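Local coordinates for ATP-dependent Clp protease adapter protein CLPS1, chloroplastic (PDB 7D34) that acts as a small adapter that modulates the chloroplast chaperone CLPC and probably selects substrates, binding peptides with N-degron specificity for the Clp protease system, at residues A[10-13]-A[14-17]; A[60-63]-A[64-67]. All coordinates share one frame; numbering follows the deposited sequence.

Interaction 1 (A[10-13]-A[14-17]). With PHE (phenylalanine), chain D; ALA (alanine), chain E.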
loop_
_atom_site.group_PDB
_atom_site.type_symbol
_atom_site.label_atom_id
_atom_site.label_comp_id
_atom_site.label_asym_id
_atom_site.label_seq_id
_atom_site.Cartn_x
_atom_site.Cartn_y
_atom_site.Cartn_z
ATOM N N HIS A 10 -2.460 -9.015 -0.549
ATOM C CA HIS A 10 -3.162 -9.112 0.721
ATOM C C HIS A 10 -2.417 -10.017 1.699
ATOM O O HIS A 10 -1.801 -11.015 1.312
ATOM C CB HIS A 10 -4.573 -9.653 0.492
ATOM C CG HIS A 10 -5.436 -8.792 -0.381
ATOM N ND1 HIS A 10 -6.371 -7.920 0.133
ATOM C CD2 HIS A 10 -5.518 -8.682 -1.729
ATOM C CE1 HIS A 10 -6.994 -7.312 -0.860
ATOM N NE2 HIS A 10 -6.489 -7.749 -2.001
ATOM N N ASN A 11 -2.476 -9.654 2.980
ATOM C CA ASN A 11 -1.938 -10.517 4.020
ATOM C C ASN A 11 -2.698 -11.843 4.075
ATOM O O ASN A 11 -3.906 -11.904 3.821
ATOM C CB ASN A 11 -1.976 -9.806 5.366
ATOM C CG ASN A 11 -1.119 -10.496 6.397
ATOM O OD1 ASN A 11 0.055 -10.764 6.173
ATOM N ND2 ASN A 11 -1.696 -10.763 7.546
ATOM N N ASP A 12 -1.965 -12.912 4.380
ATOM C CA ASP A 12 -2.518 -14.237 4.617
ATOM C C ASP A 12 -1.751 -14.833 5.795
ATOM O O ASP A 12 -0.659 -14.370 6.137
ATOM C CB ASP A 12 -2.443 -15.116 3.357
ATOM C CG ASP A 12 -1.055 -15.585 3.054
ATOM O OD1 ASP A 12 -0.517 -16.377 3.838
ATOM O OD2 ASP A 12 -0.482 -15.156 2.024
ATOM N N ASN A 13 -2.334 -15.860 6.427
ATOM C CA ASN A 13 -1.761 -16.494 7.614
ATOM C C ASN A 13 -1.129 -17.850 7.293
ATOM O O ASN A 13 -1.094 -18.741 8.144
ATOM C CB ASN A 13 -2.825 -16.674 8.707
ATOM C CG ASN A 13 -3.552 -15.382 9.021
ATOM O OD1 ASN A 13 -2.933 -14.324 9.108
ATOM N ND2 ASN A 13 -4.872 -15.465 9.223
ATOM N N PHE A 14 -0.630 -18.022 6.081
ATOM C CA PHE A 14 -0.028 -19.277 5.647
ATOM C C PHE A 14 1.405 -19.121 5.167
ATOM O O PHE A 14 2.259 -19.951 5.497
ATOM C CB PHE A 14 -0.876 -19.911 4.537
ATOM C CG PHE A 14 -2.246 -20.306 4.988
ATOM C CD1 PHE A 14 -2.482 -21.570 5.503
ATOM C CD2 PHE A 14 -3.297 -19.406 4.923
ATOM C CE1 PHE A 14 -3.738 -21.929 5.936
ATOM C CE2 PHE A 14 -4.556 -19.766 5.354
ATOM C CZ PHE A 14 -4.766 -21.026 5.863
ATOM N N ASN A 15 1.691 -18.098 4.372
ATOM C CA ASN A 15 3.005 -17.917 3.780
ATOM C C ASN A 15 3.993 -17.279 4.747
ATOM O O ASN A 15 3.636 -16.437 5.578
ATOM C CB ASN A 15 2.883 -17.041 2.536
ATOM C CG ASN A 15 2.149 -17.731 1.415
ATOM O OD1 ASN A 15 2.609 -18.749 0.873
ATOM N ND2 ASN A 15 0.964 -17.217 1.095
ATOM N N LYS A 16 5.253 -17.680 4.612
ATOM C CA LYS A 16 6.305 -17.157 5.459
ATOM C C LYS A 16 6.809 -15.836 4.881
ATOM O O LYS A 16 6.774 -15.618 3.665
ATOM C CB LYS A 16 7.465 -18.152 5.539
ATOM C CG LYS A 16 7.122 -19.545 6.084
ATOM C CD LYS A 16 6.200 -20.359 5.156
ATOM C CE LYS A 16 6.761 -20.607 3.743
ATOM N NZ LYS A 16 5.639 -20.816 2.810
ATOM N N ARG A 17 7.284 -14.945 5.760
ATOM C CA ARG A 17 7.732 -13.643 5.275
ATOM C C ARG A 17 8.745 -13.786 4.147
ATOM O O ARG A 17 8.644 -13.104 3.130
ATOM C CB ARG A 17 8.325 -12.799 6.404
ATOM C CG ARG A 17 7.388 -12.532 7.586
ATOM C CD ARG A 17 8.202 -12.007 8.754
ATOM N NE ARG A 17 8.455 -10.567 8.578
ATOM C CZ ARG A 17 7.535 -9.614 8.707
ATOM N NH1 ARG A 17 7.869 -8.344 8.506
ATOM N NH2 ARG A 17 6.283 -9.942 9.016
HETATM N N PHE D . 1.446 -12.573 7.603
HETATM C CA PHE D . 2.442 -13.601 7.178
HETATM C C PHE D . 3.134 -14.226 8.393
HETATM O O PHE D . 3.259 -13.586 9.445
HETATM C CB PHE D . 3.475 -12.974 6.231
HETATM C CG PHE D . 2.865 -12.230 5.059
HETATM C CD1 PHE D . 2.007 -12.875 4.176
HETATM C CD2 PHE D . 3.157 -10.890 4.838
HETATM C CE1 PHE D . 1.446 -12.190 3.093
HETATM C CE2 PHE D . 2.604 -10.205 3.759
HETATM C CZ PHE D . 1.749 -10.859 2.884
HETATM N N ALA E . 3.594 -15.470 8.234
HETATM C CA ALA E . 4.182 -16.236 9.339
HETATM C C ALA E . 5.695 -16.029 9.537
HETATM O O ALA E . 6.420 -15.617 8.623
HETATM C CB ALA E . 3.890 -17.733 9.133
#
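D12 folds its carboxylate back over the turn that follows it and takes up the backbone N-H groups of F14 and N15. Its OD1 lies 2.8 Å from F14 N, which meets it nearly along the C-O bond, and 2.8 Å from N15 N, to which it turns its syn lone pair in an almost straight bond (172°). With CG lodged between its own backbone N and carbonyl carbon (chi1 74°), the acid reaches the next residues, closing an Asx turn at F14. The second oxygen, OD2, receives N15 ND2 at 2.7 Å; it lies in the plane of the amide, whereas ND2 approaches from above the carboxylate, their planes 75° apart. That amide nitrogen also donates to G70 O. Replacing the acid by an alanine removes both oxygens and is likely to leave F14 N and N15 N without their acceptor and the N15 amide short of one anchor. This gripped, buried side contrasts with the exposed outer one, where N13 O lies over one face of the F14 ring and F14 CB, not the ring, approaches D12 OD1. On the pocket side, N11 OD1 (2.7 Å) and D12 O (3.1 Å) accept from N of the bound phenylalanine, N15 O takes N of the following alanine (2.8 Å), and R17 N donates to its O. The carboxylate thus shapes the loop while backbone and amide groups read the peptide, chemistry suited to an N-terminal amino group.

Interaction 2 (A[60-63]-A[64-67]); sequences EQHC and MQLR
R67 reaches back over C63, one helical turn earlier, and the two side chains meet sulfur to guanidinium. Its CB stands 3.5 Å from C63 O, the carbonyl that also accepts R67 N, and CG runs past the same oxygen. The chain is extended from CG to NE, which carries CD along the cysteine to 4.1 Å from C63 SG. NE follows at 3.4 Å from C63 SG. At the end of the chain, CZ is likewise 3.4 Å from C63 SG, and the sulfur sits over the centre of the flat group, 3.3 Å above its plane. C63 SG is in place for this because it points anti to its own backbone N (chi1 172°). Beyond CZ, NH1 hydrogen-bonds to S73 O, which ties the end of the arginine to strand 72-77 and is consistent with the guanidinium being held with one face to C63 SG.

Further round the helix, H62 ND1 donates to Q65 OE1 at 3.1 Å in a fairly straight bond (156°). The H62 and Q65 side chains run side by side in the same direction, ring and amide planes 25° apart, with Q65 OE1 at the ring edge, slightly out of the ring plane. The other end of the amide, Q65 NE2, passes 3.7 Å from Q61 CG.

Underneath, M64, Q65, L66 and R67 each donate their backbone N-H to the carbonyl four residues back. L66 packs against V23, L24 and V27 of helix 17-27, while C63 packs on S73 and V75. Such i,i+3 and i,i+4 pairing belongs to an amphipathic alpha-helix, here 56-68, whose buried side packs on strand 72-77 and helix 17-27 of the alpha/beta ClpS domain.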
loop_
_atom_site.group_PDB
_atom_site.type_symbol
_atom_site.label_atom_id
_atom_site.label_comp_id
_atom_site.label_asym_id
_atom_site.label_seq_id
_atom_site.Cartn_x
_atom_site.Cartn_y
_atom_site.Cartn_z
ATOM N N GLU A 60 -3.501 -7.963 -14.353
ATOM C CA GLU A 60 -4.137 -9.272 -14.273
ATOM C C GLU A 60 -3.099 -10.390 -14.295
ATOM O O GLU A 60 -3.207 -11.355 -13.531
ATOM C CB GLU A 60 -5.128 -9.445 -15.434
ATOM C CG GLU A 60 -6.540 -8.878 -15.195
ATOM C CD GLU A 60 -7.190 -9.430 -13.926
ATOM O OE1 GLU A 60 -6.972 -10.627 -13.630
ATOM O OE2 GLU A 60 -7.920 -8.688 -13.221
ATOM N N GLN A 61 -2.088 -10.280 -15.169
ATOM C CA GLN A 61 -1.068 -11.320 -15.287
ATOM C C GLN A 61 -0.334 -11.508 -13.971
ATOM O O GLN A 61 -0.272 -12.614 -13.421
ATOM C CB GLN A 61 -0.085 -10.949 -16.397
ATOM C CG GLN A 61 0.798 -12.095 -16.825
ATOM C CD GLN A 61 1.920 -11.676 -17.781
ATOM O OE1 GLN A 61 2.693 -10.763 -17.505
ATOM N NE2 GLN A 61 2.003 -12.356 -18.916
ATOM N N HIS A 62 0.174 -10.413 -13.430
ATOM C CA HIS A 62 0.933 -10.468 -12.198
ATOM C C HIS A 62 0.078 -10.957 -11.038
ATOM O O HIS A 62 0.553 -11.736 -10.203
ATOM C CB HIS A 62 1.466 -9.074 -11.913
ATOM C CG HIS A 62 2.427 -8.588 -12.944
ATOM N ND1 HIS A 62 3.085 -9.447 -13.795
ATOM C CD2 HIS A 62 2.849 -7.343 -13.260
ATOM C CE1 HIS A 62 3.882 -8.751 -14.586
ATOM N NE2 HIS A 62 3.751 -7.471 -14.287
ATOM N N CYS A 63 -1.192 -10.535 -10.977
ATOM C CA CYS A 63 -2.078 -11.036 -9.925
ATOM C C CYS A 63 -2.206 -12.550 -10.004
ATOM O O CYS A 63 -2.151 -13.239 -8.980
ATOM C CB CYS A 63 -3.457 -10.358 -10.010
ATOM S SG CYS A 63 -4.793 -11.022 -8.919
ATOM N N MET A 64 -2.321 -13.084 -11.222
ATOM C CA MET A 64 -2.445 -14.526 -11.423
ATOM C C MET A 64 -1.147 -15.238 -11.060
ATOM O O MET A 64 -1.164 -16.309 -10.443
ATOM C CB MET A 64 -2.896 -14.792 -12.860
ATOM C CG MET A 64 -4.251 -14.144 -13.152
ATOM S SD MET A 64 -5.671 -15.088 -12.585
ATOM C CE MET A 64 -5.646 -14.696 -10.859
ATOM N N GLN A 65 -0.010 -14.658 -11.440
ATOM C CA GLN A 65 1.278 -15.244 -11.102
ATOM C C GLN A 65 1.452 -15.319 -9.593
ATOM O O GLN A 65 1.867 -16.354 -9.065
ATOM C CB GLN A 65 2.386 -14.418 -11.754
ATOM C CG GLN A 65 2.557 -14.710 -13.248
ATOM C CD GLN A 65 3.284 -13.584 -13.964
ATOM O OE1 GLN A 65 3.491 -12.502 -13.393
ATOM N NE2 GLN A 65 3.690 -13.832 -15.218
ATOM N N LEU A 66 1.053 -14.261 -8.879
ATOM C CA LEU A 66 1.070 -14.277 -7.418
ATOM C C LEU A 66 0.183 -15.392 -6.863
ATOM O O LEU A 66 0.621 -16.212 -6.041
ATOM C CB LEU A 66 0.633 -12.909 -6.871
ATOM C CG LEU A 66 1.531 -11.710 -7.209
ATOM C CD1 LEU A 66 0.945 -10.446 -6.609
ATOM C CD2 LEU A 66 2.958 -11.950 -6.757
ATOM N N ARG A 67 -1.092 -15.400 -7.270
ATOM C CA ARG A 67 -2.035 -16.407 -6.800
ATOM C C ARG A 67 -1.527 -17.813 -7.059
ATOM O O ARG A 67 -1.675 -18.696 -6.205
ATOM C CB ARG A 67 -3.378 -16.206 -7.489
ATOM C CG ARG A 67 -4.048 -14.847 -7.236
ATOM C CD ARG A 67 -5.479 -14.858 -7.715
ATOM N NE ARG A 67 -6.225 -13.666 -7.296
ATOM C CZ ARG A 67 -7.234 -13.142 -7.989
ATOM N NH1 ARG A 67 -7.872 -12.071 -7.540
ATOM N NH2 ARG A 67 -7.601 -13.686 -9.145
#

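Both contacts are local and partly buried, but they shape different elements of the same small domain. Interaction 1 fixes an irregular loop between strand 5-10 and helix 17-27, where a carboxylate supplies bonds that a regular backbone would otherwise provide; D12 and N15 are buried, N13 and F14 exposed. Interaction 2 lies within helix 56-68, whose main chain is already self-bonded, leaving side chains to pair by sulfur-guanidinium and imidazole-amide contacts; H62, C63 and L66 are buried, E60, Q61, M64 and R67 exposed. The former lines the peptide pocket; the latter lies away from it, nearer the chain centre. Their centres are about 16 Å apart without touching, yet both lean on strand 72-77, through D12 and C63.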